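Local coordinates for UPF0098 protein CT_736 (Chlamydia trachomatis, PDB 3N08), which is of unconfirmed function but belongs to the phosphatidylethanolamine-binding protein family, is related to Raf kinase inhibitor protein, and probably binds small anionic ligands as its relatives do, at residues I17-S22 against G148-D153; I47-D52 against D60-H65; I64-Y69 against I96-P101; V68-P73 against D118-D123; A114-V119 against I140-E145. All blocks are in the same frame, centred on the assembly; numbering follows the deposited sequence.

Contact 1. Residues I17-S22 against G148-D153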
# COMPACT_ATOMS: atom_id res chain seq x y z
N ILE B 17 -16.99 -2.25 5.74
CA ILE B 17 -16.92 -3.65 5.33
C ILE B 17 -18.35 -4.13 5.06
O ILE B 17 -19.24 -3.90 5.89
CB ILE B 17 -16.33 -4.49 6.48
CG1 ILE B 17 -14.90 -4.00 6.77
CG2 ILE B 17 -16.36 -5.96 6.14
CD1 ILE B 17 -14.30 -4.57 8.08
N PRO B 18 -18.60 -4.77 3.90
CA PRO B 18 -19.96 -5.25 3.63
C PRO B 18 -20.52 -6.18 4.69
O PRO B 18 -19.81 -6.95 5.35
CB PRO B 18 -19.83 -5.95 2.28
CG PRO B 18 -18.64 -5.25 1.64
CD PRO B 18 -17.70 -4.96 2.75
N LYS B 19 -21.83 -6.12 4.82
CA LYS B 19 -22.57 -6.86 5.82
C LYS B 19 -22.27 -8.36 5.80
O LYS B 19 -22.25 -9.02 6.84
CB LYS B 19 -24.05 -6.60 5.60
CG LYS B 19 -24.96 -7.35 6.56
CD LYS B 19 -26.40 -6.90 6.43
CE LYS B 19 -26.61 -5.58 7.15
NZ LYS B 19 -28.05 -5.17 7.06
N LYS B 20 -22.06 -8.90 4.60
CA LYS B 20 -21.81 -10.32 4.40
C LYS B 20 -20.66 -10.86 5.29
O LYS B 20 -20.64 -12.03 5.66
CB LYS B 20 -21.42 -10.48 2.92
CG LYS B 20 -21.12 -11.87 2.42
CD LYS B 20 -20.66 -11.77 0.96
CE LYS B 20 -20.59 -13.11 0.26
NZ LYS B 20 -21.93 -13.57 -0.19
N TYR B 21 -19.69 -10.01 5.61
CA TYR B 21 -18.50 -10.45 6.36
C TYR B 21 -18.64 -10.20 7.86
O TYR B 21 -17.73 -10.51 8.63
CB TYR B 21 -17.26 -9.74 5.81
CG TYR B 21 -17.20 -9.86 4.31
CD1 TYR B 21 -17.11 -11.10 3.68
CD2 TYR B 21 -17.31 -8.74 3.50
CE1 TYR B 21 -17.11 -11.20 2.29
CE2 TYR B 21 -17.33 -8.83 2.14
CZ TYR B 21 -17.21 -10.06 1.53
OH TYR B 21 -17.20 -10.16 0.15
N SER B 22 -19.80 -9.69 8.27
CA SER B 22 -20.09 -9.42 9.66
C SER B 22 -21.04 -10.47 10.25
O SER B 22 -21.55 -11.30 9.54
CB SER B 22 -20.76 -8.04 9.80
OG SER B 22 -22.14 -8.09 9.45
N GLY B 148 -11.06 -1.32 7.56
CA GLY B 148 -12.45 -1.07 7.20
C GLY B 148 -13.28 -0.93 8.46
O GLY B 148 -12.86 -1.39 9.52
N THR B 149 -14.47 -0.34 8.34
CA THR B 149 -15.30 -0.12 9.51
C THR B 149 -16.53 -1.05 9.49
O THR B 149 -16.93 -1.57 8.45
CB THR B 149 -15.78 1.33 9.59
OG1 THR B 149 -16.56 1.65 8.44
CG2 THR B 149 -14.59 2.28 9.67
N TYR B 150 -17.13 -1.25 10.65
CA TYR B 150 -18.45 -1.88 10.67
C TYR B 150 -19.28 -1.28 11.76
O TYR B 150 -18.78 -0.97 12.85
CB TYR B 150 -18.40 -3.42 10.80
CG TYR B 150 -19.73 -3.98 10.33
CD1 TYR B 150 -20.00 -4.13 8.97
CD2 TYR B 150 -20.74 -4.28 11.24
CE1 TYR B 150 -21.23 -4.55 8.53
CE2 TYR B 150 -22.00 -4.70 10.79
CZ TYR B 150 -22.22 -4.82 9.42
OH TYR B 150 -23.45 -5.23 8.93
N GLU B 151 -20.56 -1.06 11.43
CA GLU B 151 -21.54 -0.57 12.39
C GLU B 151 -22.83 -1.32 12.11
O GLU B 151 -23.29 -1.42 10.97
CB GLU B 151 -21.75 0.93 12.22
CG GLU B 151 -22.71 1.53 13.25
CD GLU B 151 -22.82 3.05 13.11
OE1 GLU B 151 -22.47 3.59 12.04
OE2 GLU B 151 -23.25 3.70 14.08
N LYS B 152 -23.41 -1.90 13.14
CA LYS B 152 -24.63 -2.65 12.91
C LYS B 152 -25.73 -1.71 12.47
O LYS B 152 -25.88 -0.60 12.99
CB LYS B 152 -25.07 -3.41 14.17
CG LYS B 152 -24.14 -4.59 14.44
CD LYS B 152 -24.79 -5.70 15.24
CE LYS B 152 -25.09 -5.22 16.61
NZ LYS B 152 -25.42 -6.36 17.57
N ASP B 153 -26.50 -2.15 11.49
CA ASP B 153 -27.65 -1.35 11.07
C ASP B 153 -28.94 -2.13 11.24
O ASP B 153 -28.94 -3.18 11.89
CB ASP B 153 -27.50 -0.84 9.64
CG ASP B 153 -27.42 -1.96 8.63
OD1 ASP B 153 -27.67 -3.12 9.01
OD2 ASP B 153 -27.11 -1.67 7.45
OXT ASP B 153 -29.99 -1.72 10.75

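Contact 2. Residues I47-D52 against D60-H65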
# COMPACT_ATOMS: atom_id res chain seq x y z
N ILE B 47 -2.72 -10.35 10.55
CA ILE B 47 -3.34 -10.17 11.87
C ILE B 47 -4.47 -9.16 11.69
O ILE B 47 -4.24 -8.07 11.18
CB ILE B 47 -2.34 -9.69 12.92
CG1 ILE B 47 -1.20 -10.69 13.07
CG2 ILE B 47 -3.04 -9.43 14.27
CD1 ILE B 47 -0.09 -10.24 13.99
N VAL B 48 -5.68 -9.51 12.13
CA VAL B 48 -6.82 -8.60 12.04
C VAL B 48 -7.29 -8.32 13.44
O VAL B 48 -7.53 -9.25 14.23
CB VAL B 48 -7.96 -9.21 11.22
CG1 VAL B 48 -9.12 -8.26 11.06
CG2 VAL B 48 -7.45 -9.69 9.86
N GLU B 49 -7.45 -7.05 13.75
CA GLU B 49 -7.82 -6.69 15.10
C GLU B 49 -8.70 -5.46 15.16
O GLU B 49 -8.73 -4.64 14.24
CB GLU B 49 -6.59 -6.51 15.95
CG GLU B 49 -5.66 -5.45 15.46
CD GLU B 49 -4.33 -5.44 16.20
OE1 GLU B 49 -3.86 -6.52 16.62
OE2 GLU B 49 -3.74 -4.36 16.38
N ASP B 50 -9.38 -5.33 16.31
CA ASP B 50 -10.34 -4.25 16.58
C ASP B 50 -9.91 -3.49 17.84
O ASP B 50 -10.06 -3.97 18.95
CB ASP B 50 -11.71 -4.89 16.77
CG ASP B 50 -12.82 -3.88 17.09
OD1 ASP B 50 -12.59 -2.66 17.10
OD2 ASP B 50 -13.97 -4.36 17.30
N PRO B 51 -9.33 -2.30 17.67
CA PRO B 51 -8.91 -1.49 18.82
C PRO B 51 -10.09 -0.72 19.42
O PRO B 51 -9.90 0.05 20.38
CB PRO B 51 -7.89 -0.54 18.19
CG PRO B 51 -8.44 -0.33 16.78
CD PRO B 51 -8.95 -1.68 16.39
N ASP B 52 -11.30 -0.92 18.90
CA ASP B 52 -12.49 -0.18 19.32
C ASP B 52 -13.44 -1.10 20.11
O ASP B 52 -14.59 -0.76 20.38
CB ASP B 52 -13.22 0.42 18.11
CG ASP B 52 -12.41 1.51 17.44
OD1 ASP B 52 -11.52 2.08 18.08
OD2 ASP B 52 -12.66 1.81 16.26
N ASP B 60 -7.55 -4.36 27.79
CA ASP B 60 -6.46 -3.87 26.94
C ASP B 60 -6.95 -3.21 25.65
O ASP B 60 -6.15 -2.72 24.86
CB ASP B 60 -5.42 -4.96 26.65
CG ASP B 60 -5.91 -6.04 25.71
OD1 ASP B 60 -7.01 -5.94 25.11
OD2 ASP B 60 -5.14 -7.02 25.52
N GLY B 61 -8.26 -3.15 25.46
CA GLY B 61 -8.84 -2.42 24.35
C GLY B 61 -8.54 -2.95 22.96
O GLY B 61 -8.65 -2.19 21.98
N LEU B 62 -8.19 -4.23 22.85
CA LEU B 62 -7.83 -4.80 21.55
C LEU B 62 -8.32 -6.23 21.42
O LEU B 62 -7.89 -7.09 22.17
CB LEU B 62 -6.32 -4.74 21.36
CG LEU B 62 -5.78 -4.99 19.94
CD1 LEU B 62 -6.33 -3.95 18.96
CD2 LEU B 62 -4.25 -4.94 19.92
N TRP B 63 -9.19 -6.45 20.46
CA TRP B 63 -9.72 -7.79 20.19
C TRP B 63 -9.19 -8.33 18.85
O TRP B 63 -9.37 -7.67 17.81
CB TRP B 63 -11.24 -7.75 20.17
CG TRP B 63 -11.87 -9.10 20.35
CD1 TRP B 63 -12.11 -10.04 19.40
CD2 TRP B 63 -12.35 -9.62 21.58
NE1 TRP B 63 -12.70 -11.15 19.98
CE2 TRP B 63 -12.87 -10.90 21.32
CE3 TRP B 63 -12.40 -9.12 22.88
CZ2 TRP B 63 -13.42 -11.70 22.31
CZ3 TRP B 63 -12.94 -9.91 23.87
CH2 TRP B 63 -13.45 -11.19 23.58
N ILE B 64 -8.53 -9.47 18.89
CA ILE B 64 -7.97 -10.09 17.68
C ILE B 64 -9.05 -10.94 17.03
O ILE B 64 -9.62 -11.85 17.66
CB ILE B 64 -6.76 -10.97 18.03
CG1 ILE B 64 -5.66 -10.18 18.73
CG2 ILE B 64 -6.24 -11.65 16.77
CD1 ILE B 64 -5.34 -8.84 18.17
N HIS B 65 -9.34 -10.61 15.78
CA HIS B 65 -10.36 -11.29 15.01
C HIS B 65 -9.83 -12.41 14.11
O HIS B 65 -10.59 -13.28 13.74
CB HIS B 65 -11.18 -10.28 14.19
CG HIS B 65 -12.17 -9.53 15.01
ND1 HIS B 65 -13.52 -9.83 15.01
CD2 HIS B 65 -12.01 -8.59 15.97
CE1 HIS B 65 -14.15 -9.07 15.88
NE2 HIS B 65 -13.26 -8.31 16.48
O HOH W 1 -13.85 -6.72 18.59

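Contact 3. Residues I64-Y69 against I96-P101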
# COMPACT_ATOMS: atom_id res chain seq x y z
N ILE B 64 -8.53 -9.47 18.89
CA ILE B 64 -7.97 -10.09 17.68
C ILE B 64 -9.05 -10.94 17.03
O ILE B 64 -9.62 -11.85 17.66
CB ILE B 64 -6.76 -10.97 18.03
CG1 ILE B 64 -5.66 -10.18 18.73
CG2 ILE B 64 -6.24 -11.65 16.77
CD1 ILE B 64 -5.34 -8.84 18.17
N HIS B 65 -9.34 -10.61 15.78
CA HIS B 65 -10.36 -11.29 15.01
C HIS B 65 -9.83 -12.41 14.11
O HIS B 65 -10.59 -13.28 13.74
CB HIS B 65 -11.18 -10.28 14.19
CG HIS B 65 -12.17 -9.53 15.01
ND1 HIS B 65 -13.52 -9.83 15.01
CD2 HIS B 65 -12.01 -8.59 15.97
CE1 HIS B 65 -14.15 -9.07 15.88
NE2 HIS B 65 -13.26 -8.31 16.48
N TRP B 66 -8.56 -12.37 13.75
CA TRP B 66 -8.01 -13.38 12.85
C TRP B 66 -6.49 -13.34 12.91
O TRP B 66 -5.90 -12.27 12.83
CB TRP B 66 -8.46 -13.12 11.41
CG TRP B 66 -8.48 -14.31 10.48
CD1 TRP B 66 -8.34 -15.62 10.81
CD2 TRP B 66 -8.71 -14.26 9.06
NE1 TRP B 66 -8.46 -16.40 9.66
CE2 TRP B 66 -8.68 -15.58 8.59
CE3 TRP B 66 -8.92 -13.22 8.16
CZ2 TRP B 66 -8.86 -15.90 7.22
CZ3 TRP B 66 -9.11 -13.53 6.81
CH2 TRP B 66 -9.07 -14.86 6.36
N ILE B 67 -5.88 -14.52 12.96
CA ILE B 67 -4.46 -14.70 12.79
C ILE B 67 -4.23 -15.78 11.75
O ILE B 67 -4.74 -16.91 11.88
CB ILE B 67 -3.81 -15.13 14.12
CG1 ILE B 67 -3.88 -13.98 15.13
CG2 ILE B 67 -2.36 -15.59 13.89
CD1 ILE B 67 -3.24 -14.31 16.48
N VAL B 68 -3.37 -15.45 10.79
CA VAL B 68 -2.91 -16.43 9.80
C VAL B 68 -1.41 -16.24 9.63
O VAL B 68 -0.94 -15.13 9.48
CB VAL B 68 -3.58 -16.23 8.43
CG1 VAL B 68 -3.13 -17.31 7.46
CG2 VAL B 68 -5.09 -16.26 8.56
N TYR B 69 -0.65 -17.33 9.65
CA TYR B 69 0.77 -17.20 9.38
C TYR B 69 1.25 -18.35 8.51
O TYR B 69 0.55 -19.33 8.30
CB TYR B 69 1.58 -17.06 10.68
CG TYR B 69 1.76 -18.33 11.48
CD1 TYR B 69 0.82 -18.71 12.44
CD2 TYR B 69 2.88 -19.12 11.30
CE1 TYR B 69 1.00 -19.87 13.18
CE2 TYR B 69 3.06 -20.26 12.03
CZ TYR B 69 2.13 -20.63 12.97
OH TYR B 69 2.35 -21.78 13.68
N ILE B 96 -9.78 -20.95 17.13
CA ILE B 96 -9.04 -20.85 15.87
C ILE B 96 -9.85 -20.07 14.85
O ILE B 96 -11.08 -20.18 14.82
CB ILE B 96 -8.72 -22.27 15.31
CG1 ILE B 96 -7.86 -22.18 14.05
CG2 ILE B 96 -10.02 -23.02 14.99
CD1 ILE B 96 -7.29 -23.52 13.61
N GLY B 97 -9.17 -19.30 14.01
CA GLY B 97 -9.77 -18.77 12.80
C GLY B 97 -10.51 -17.45 12.93
O GLY B 97 -10.39 -16.74 13.92
N TYR B 98 -11.30 -17.14 11.91
CA TYR B 98 -11.93 -15.85 11.74
C TYR B 98 -13.14 -15.69 12.59
O TYR B 98 -14.02 -16.56 12.63
CB TYR B 98 -12.32 -15.68 10.27
CG TYR B 98 -13.04 -14.40 9.90
CD1 TYR B 98 -12.36 -13.20 9.79
CD2 TYR B 98 -14.41 -14.39 9.64
CE1 TYR B 98 -12.99 -12.03 9.43
CE2 TYR B 98 -15.06 -13.21 9.28
CZ TYR B 98 -14.34 -12.04 9.16
OH TYR B 98 -14.95 -10.87 8.80
N CYS B 99 -13.21 -14.51 13.20
CA CYS B 99 -14.33 -14.03 13.99
C CYS B 99 -14.87 -12.80 13.29
O CYS B 99 -14.14 -11.84 13.12
CB CYS B 99 -13.83 -13.64 15.38
SG CYS B 99 -15.09 -13.08 16.53
N PRO B 100 -16.14 -12.80 12.87
CA PRO B 100 -16.60 -11.62 12.14
C PRO B 100 -16.80 -10.40 13.04
O PRO B 100 -17.12 -10.53 14.22
CB PRO B 100 -17.95 -12.05 11.55
CG PRO B 100 -18.42 -13.09 12.44
CD PRO B 100 -17.18 -13.84 12.92
N PRO B 101 -16.67 -9.21 12.47
CA PRO B 101 -17.15 -8.01 13.18
C PRO B 101 -18.57 -8.18 13.69
O PRO B 101 -19.45 -8.64 12.96
CB PRO B 101 -17.10 -6.94 12.08
CG PRO B 101 -15.96 -7.38 11.21
CD PRO B 101 -16.10 -8.88 11.15
O HOH W 2 -7.60 -16.46 14.20

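Contact 4. Residues V68-P73 against D118-D123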
# COMPACT_ATOMS: atom_id res chain seq x y z
N VAL B 68 -3.37 -15.45 10.79
CA VAL B 68 -2.91 -16.43 9.80
C VAL B 68 -1.41 -16.24 9.63
O VAL B 68 -0.94 -15.13 9.48
CB VAL B 68 -3.58 -16.23 8.43
CG1 VAL B 68 -3.13 -17.31 7.46
CG2 VAL B 68 -5.09 -16.26 8.56
N TYR B 69 -0.65 -17.33 9.65
CA TYR B 69 0.77 -17.20 9.38
C TYR B 69 1.25 -18.35 8.51
O TYR B 69 0.55 -19.33 8.30
CB TYR B 69 1.58 -17.06 10.68
CG TYR B 69 1.76 -18.33 11.48
CD1 TYR B 69 0.82 -18.71 12.44
CD2 TYR B 69 2.88 -19.12 11.30
CE1 TYR B 69 1.00 -19.87 13.18
CE2 TYR B 69 3.06 -20.26 12.03
CZ TYR B 69 2.13 -20.63 12.97
OH TYR B 69 2.35 -21.78 13.68
N ASN B 70 2.48 -18.20 8.00
CA ASN B 70 3.04 -19.15 7.05
C ASN B 70 2.24 -19.24 5.77
O ASN B 70 2.23 -20.28 5.11
CB ASN B 70 3.29 -20.51 7.69
CG ASN B 70 4.60 -20.56 8.46
OD1 ASN B 70 5.39 -19.60 8.48
ND2 ASN B 70 4.85 -21.69 9.10
N LEU B 71 1.60 -18.15 5.40
CA LEU B 71 1.03 -18.04 4.06
C LEU B 71 2.13 -18.02 3.03
O LEU B 71 3.21 -17.47 3.26
CB LEU B 71 0.27 -16.75 3.93
CG LEU B 71 -1.13 -16.73 4.48
CD1 LEU B 71 -1.54 -15.28 4.71
CD2 LEU B 71 -2.11 -17.45 3.53
N SER B 72 1.86 -18.61 1.86
CA SER B 72 2.78 -18.48 0.74
C SER B 72 2.97 -17.01 0.35
O SER B 72 2.01 -16.27 0.26
CB SER B 72 2.24 -19.23 -0.47
OG SER B 72 3.04 -18.93 -1.59
N PRO B 73 4.21 -16.62 0.06
CA PRO B 73 4.43 -15.23 -0.34
C PRO B 73 3.90 -14.94 -1.73
O PRO B 73 3.84 -13.75 -2.08
CB PRO B 73 5.95 -15.09 -0.28
CG PRO B 73 6.47 -16.48 -0.38
CD PRO B 73 5.46 -17.34 0.28
N ASP B 118 11.29 -13.07 6.09
CA ASP B 118 12.34 -13.77 5.35
C ASP B 118 12.61 -15.19 5.87
O ASP B 118 13.67 -15.76 5.59
CB ASP B 118 13.63 -12.95 5.38
CG ASP B 118 14.14 -12.71 6.78
OD1 ASP B 118 13.67 -13.33 7.76
OD2 ASP B 118 15.10 -11.91 6.90
N VAL B 119 11.66 -15.75 6.59
CA VAL B 119 11.74 -17.11 7.08
C VAL B 119 10.33 -17.70 7.07
O VAL B 119 9.33 -16.96 6.99
CB VAL B 119 12.28 -17.21 8.53
CG1 VAL B 119 13.69 -16.60 8.65
CG2 VAL B 119 11.32 -16.58 9.53
N VAL B 120 10.28 -19.02 7.13
CA VAL B 120 9.08 -19.77 7.45
C VAL B 120 9.13 -20.07 8.95
O VAL B 120 10.13 -20.60 9.46
CB VAL B 120 9.02 -21.07 6.62
CG1 VAL B 120 7.84 -21.92 7.04
CG2 VAL B 120 8.97 -20.76 5.12
N LEU B 121 8.05 -19.75 9.67
CA LEU B 121 8.01 -19.97 11.11
C LEU B 121 7.74 -21.43 11.42
O LEU B 121 7.27 -22.19 10.58
CB LEU B 121 6.95 -19.10 11.77
CG LEU B 121 7.12 -17.59 11.60
CD1 LEU B 121 5.91 -16.86 12.16
CD2 LEU B 121 8.41 -17.10 12.25
N SER B 122 8.08 -21.86 12.63
CA SER B 122 7.76 -23.20 13.07
C SER B 122 6.26 -23.46 12.95
O SER B 122 5.45 -22.58 13.17
CB SER B 122 8.25 -23.42 14.51
OG SER B 122 8.02 -24.75 14.91
N ASP B 123 5.92 -24.69 12.60
CA ASP B 123 4.56 -25.10 12.33
C ASP B 123 3.89 -25.49 13.64
O ASP B 123 4.08 -26.60 14.14
CB ASP B 123 4.60 -26.29 11.36
CG ASP B 123 3.28 -26.58 10.72
OD1 ASP B 123 2.33 -25.77 10.88
OD2 ASP B 123 3.20 -27.63 10.03

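Contact 5. Residues A114-V119 against I140-E145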
# COMPACT_ATOMS: atom_id res chain seq x y z
N ALA B 114 -0.56 -6.94 7.33
CA ALA B 114 0.22 -7.97 6.67
C ALA B 114 1.70 -7.76 6.96
O ALA B 114 2.20 -6.62 7.01
CB ALA B 114 -0.02 -7.95 5.17
N TYR B 115 2.41 -8.86 7.12
CA TYR B 115 3.84 -8.85 7.35
C TYR B 115 4.48 -9.85 6.39
O TYR B 115 4.07 -10.99 6.35
CB TYR B 115 4.17 -9.27 8.80
CG TYR B 115 3.40 -8.51 9.87
CD1 TYR B 115 2.12 -8.90 10.22
CD2 TYR B 115 3.95 -7.43 10.53
CE1 TYR B 115 1.41 -8.23 11.20
CE2 TYR B 115 3.22 -6.76 11.53
CZ TYR B 115 1.96 -7.17 11.84
OH TYR B 115 1.22 -6.53 12.82
N ALA B 116 5.53 -9.42 5.69
CA ALA B 116 6.35 -10.33 4.91
C ALA B 116 7.57 -10.68 5.74
O ALA B 116 8.26 -9.80 6.27
CB ALA B 116 6.79 -9.67 3.60
N LEU B 117 7.84 -11.98 5.85
CA LEU B 117 8.99 -12.48 6.61
C LEU B 117 10.02 -13.12 5.69
O LEU B 117 9.66 -13.69 4.65
CB LEU B 117 8.56 -13.54 7.63
CG LEU B 117 7.37 -13.27 8.53
CD1 LEU B 117 7.27 -14.40 9.55
CD2 LEU B 117 7.52 -11.95 9.24
N ASP B 118 11.29 -13.07 6.09
CA ASP B 118 12.34 -13.77 5.35
C ASP B 118 12.61 -15.19 5.87
O ASP B 118 13.67 -15.76 5.59
CB ASP B 118 13.63 -12.95 5.38
CG ASP B 118 14.14 -12.71 6.78
OD1 ASP B 118 13.67 -13.33 7.76
OD2 ASP B 118 15.10 -11.91 6.90
N VAL B 119 11.66 -15.75 6.59
CA VAL B 119 11.74 -17.11 7.08
C VAL B 119 10.33 -17.70 7.07
O VAL B 119 9.33 -16.96 6.99
CB VAL B 119 12.28 -17.21 8.53
CG1 VAL B 119 13.69 -16.60 8.65
CG2 VAL B 119 11.32 -16.58 9.53
N ILE B 140 10.91 -9.62 10.01
CA ILE B 140 9.95 -8.80 9.23
C ILE B 140 10.67 -7.89 8.24
O ILE B 140 11.47 -7.02 8.63
CB ILE B 140 9.07 -7.91 10.14
CG1 ILE B 140 8.33 -8.75 11.16
CG2 ILE B 140 8.07 -7.12 9.32
CD1 ILE B 140 7.56 -7.93 12.18
N ILE B 141 10.38 -8.07 6.96
CA ILE B 141 11.03 -7.27 5.94
C ILE B 141 10.12 -6.21 5.35
O ILE B 141 10.62 -5.23 4.79
CB ILE B 141 11.70 -8.15 4.86
CG1 ILE B 141 10.68 -8.98 4.07
CG2 ILE B 141 12.79 -9.03 5.51
CD1 ILE B 141 11.35 -9.85 2.99
N ALA B 142 8.81 -6.35 5.52
CA ALA B 142 7.87 -5.32 5.05
C ALA B 142 6.55 -5.52 5.74
O ALA B 142 6.23 -6.63 6.19
CB ALA B 142 7.68 -5.43 3.54
N THR B 143 5.75 -4.46 5.77
CA THR B 143 4.42 -4.53 6.32
C THR B 143 3.47 -3.78 5.39
O THR B 143 3.91 -3.01 4.53
CB THR B 143 4.41 -3.95 7.74
OG1 THR B 143 3.20 -4.29 8.43
CG2 THR B 143 4.61 -2.45 7.70
N ALA B 144 2.19 -4.06 5.56
CA ALA B 144 1.14 -3.32 4.90
C ALA B 144 -0.10 -3.31 5.78
O ALA B 144 -0.22 -4.12 6.70
CB ALA B 144 0.83 -3.90 3.54
N GLU B 145 -1.00 -2.37 5.53
CA GLU B 145 -2.15 -2.18 6.41
C GLU B 145 -3.38 -1.84 5.58
O GLU B 145 -3.29 -1.05 4.64
CB GLU B 145 -1.88 -1.03 7.38
CG GLU B 145 -3.06 -0.58 8.25
CD GLU B 145 -2.73 0.65 9.12
OE1 GLU B 145 -1.69 0.65 9.82
OE2 GLU B 145 -3.50 1.61 9.09

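Contact 1. Residues I17-S22 against G148-D153
Lys19 passes the hydroxyl end of Tyr150 and reaches the C-terminal residue, Asp153. Its CB lies 3.7 Å from Tyr150 OH. CG comes closer, 3.5 Å from the same Tyr150 OH. The chain then bends at chi3 (-78°). This puts CE beside Asp153 OD1, at 3.3 Å, while CE still touches Tyr150 OH. NZ makes a salt bridge with Asp153 OD1 at 2.9 Å, on the lone pair facing the other oxygen. Ser22 CB sits over one face of the Tyr150 ring, 3.6 Å from its centroid, in a CH-pi contact. Ile17 O lies at the ring edge, in plane, 3.2 Å from Tyr150 CD1. Tyr150 OH is hydrogen-bonded to Gln24. Ile17 N donates to Thr149 O (2.8 Å). The 17-22 loop follows edge strand 15-16, parallel to 140-150 in the large sheet, and this bond helps pin it to that last strand. Lys19 and Asp153 are exposed, so solvent probably screens their ion pair. The buried ring and the backbone bond do not depend on charge.

Contact 2. Residues I47-D52 against D60-H65
Asp50 and Trp63 form a hydrogen-bonded antiparallel pair. Asp50 N donates to Trp63 O at 2.8 Å, and Trp63 N returns a bond to Asp50 O at 3.0 Å. On one face, Glu49 and Ile64 lie side by side and point the same way. Ile64 CD1 touches Glu49 OE1 at 3.2 Å. Leu62 places CD1 against Pro51 CB (3.8 Å) and turns CD2 to the Glu49 carboxylate. On the other face, Asp50 and His65 run alongside each other, with carboxylate and ring planes 41° apart. A water joins them, 2.7 Å from Asp50 OD2 and in the plane of the His65 ring at NE2. Further out, Lys129 makes a salt bridge to Glu49 OE1, His108 is hydrogen-bonded to Asp50 OD2, and Cys99 O to His65 ND1. Asp50 OD1 accepts from Asp52 N (2.8 Å) in an Asx turn. Asp50-Pro51-Asp52 matches the DPD signature of the PEBP family. In relatives this signature lines the anion-binding pocket, so the site is probably the same here.

Contact 3. Residues I64-Y69 against I96-P101
Trp66 and Tyr98 make the tight part of this contact. Tyr98 CB stands over the five-membered ring of Trp66, 3.9 Å from its centroid and almost on the ring normal. The Tyr98 ring turns its edge to the six-membered ring of Trp66 in a T-shaped pair, with planes at 72°. Val68 CG2 covers the opposite face of the indole. His65 is bound to Cys99 through its backbone O, which accepts from Cys99 N (2.9 Å), and its ring ND1, which donates to Cys99 O (2.8 Å). Cys99 O lies in the imidazole plane, but the donor sits 52° above the carbonyl plane. His65 and Trp66 both face Val48, a classic beta bulge in strand 63-71, and the 96-101 loop binds there. Cys102, next in the chain after Pro101, is disulfide-bonded to Cys23. Beside Gly97 a water takes the place of a direct bond, accepting from Ile67 N and donating to Gly97 O (2.8 Å). The solvent side is at Tyr98 and Cys99, both partly exposed.

Contact 4. Residues V68-P73 against D118-D123
Asn70 holds the backbone of Leu121 with both ends of its amide. Leu121 N donates to Asn70 OD1 at 2.9 Å. This bond lies in the amide plane, on a lone pair of the oxygen. Asn70 ND2 donates in return to Leu121 O, also at 2.9 Å, and this bond is nearly straight at 174°. Leu121 O lies in the plane of the Asn70 amide, whereas ND2 stands above the plane of the Leu121 carbonyl. Together the two bonds fix the rotation of the amide, engaging its oxygen and one N-H. Val120 CG1 packs across the amide at about a right angle, 3.6 Å from Asn70 ND2.

Tyr69 supplies the more buried, apolar half. Its ring touches Leu121 CD1 with CD2, at 3.9 Å. Ser122 O lies at the ring edge, 3.2 Å from Tyr69 OH. The hydroxyl is hydrogen-bonded to Glu124 O.

Leu121 thus serves both neighbours. Its backbone N and O go to Asn70 and its side chain to Tyr69, with Leu132 and Ala135 of helix 129-136 also touching it. Asn70 has a positive phi and, with Leu71, faces Leu44. This is a G1 beta bulge, placed where the chain turns a corner within strand 63-71.

Contact 5. Residues A114-V119 against I140-E145
The Tyr115 ring lies alongside Thr143 and Ile140, and all three side chains point the same way. Its CD2 meets Ile140 CD1 at 4.0 Å, obliquely to the ring. Met136 of helix 129-136 packs on Tyr115 as well. The second flat group is the Ala114 carbonyl. Ala144 N donates to Ala114 O at 2.9 Å from one face of its plane. Thr143 OG1 reaches the same oxygen from the opposite face, but Thr143 has two conformers, so this second bond is doubtful. Leu117 CD2 touches Ile140 CG1 at 3.8 Å on the Tyr115 side of the sheet. Ala114, Ala116, Ala142 and Ala144 lie on the other side, where Ala116 CB meets Ala142 CB at 4.3 Å. Ile141 also comes to Ala116, and its CG1 lies 3.4 Å from Ala116 O.

Ala116 N donates to Ala142 O, and Ile141 N donates to Ala116 O at 2.8 Å. Ile141 and Ala142 therefore both face Ala116. Thr143 N is hydrogen-bonded to Asp137 of the second subunit. Strands 108-117 and 140-150 thus pair antiparallel through a classic beta bulge, in the large sheet of the PEBP fold and at the subunit interface.

All five contacts reach the same mixed sheet. Contact 3 lies nearest the centre of the chain, and contact 4 is on the surface. Contact 1 is mostly buried though far from the centre, and contacts 2, 3 and 5 are partly buried. Contacts 2, 3 and 4 share strand 63-71, while contacts 1 and 5 use separate parts of strand 140-150. Contacts 2 and 5 are strand pairs held mostly by backbone bonds. The other three fasten loops: contact 3 with aromatic stacking and a histidine, contact 4 with an amide, contact 1 with a tyrosine and an ion pair. Contacts 1 and 3 meet where Tyr21 O probably accepts from Tyr98 OH. Contact 5 alone touches the second subunit.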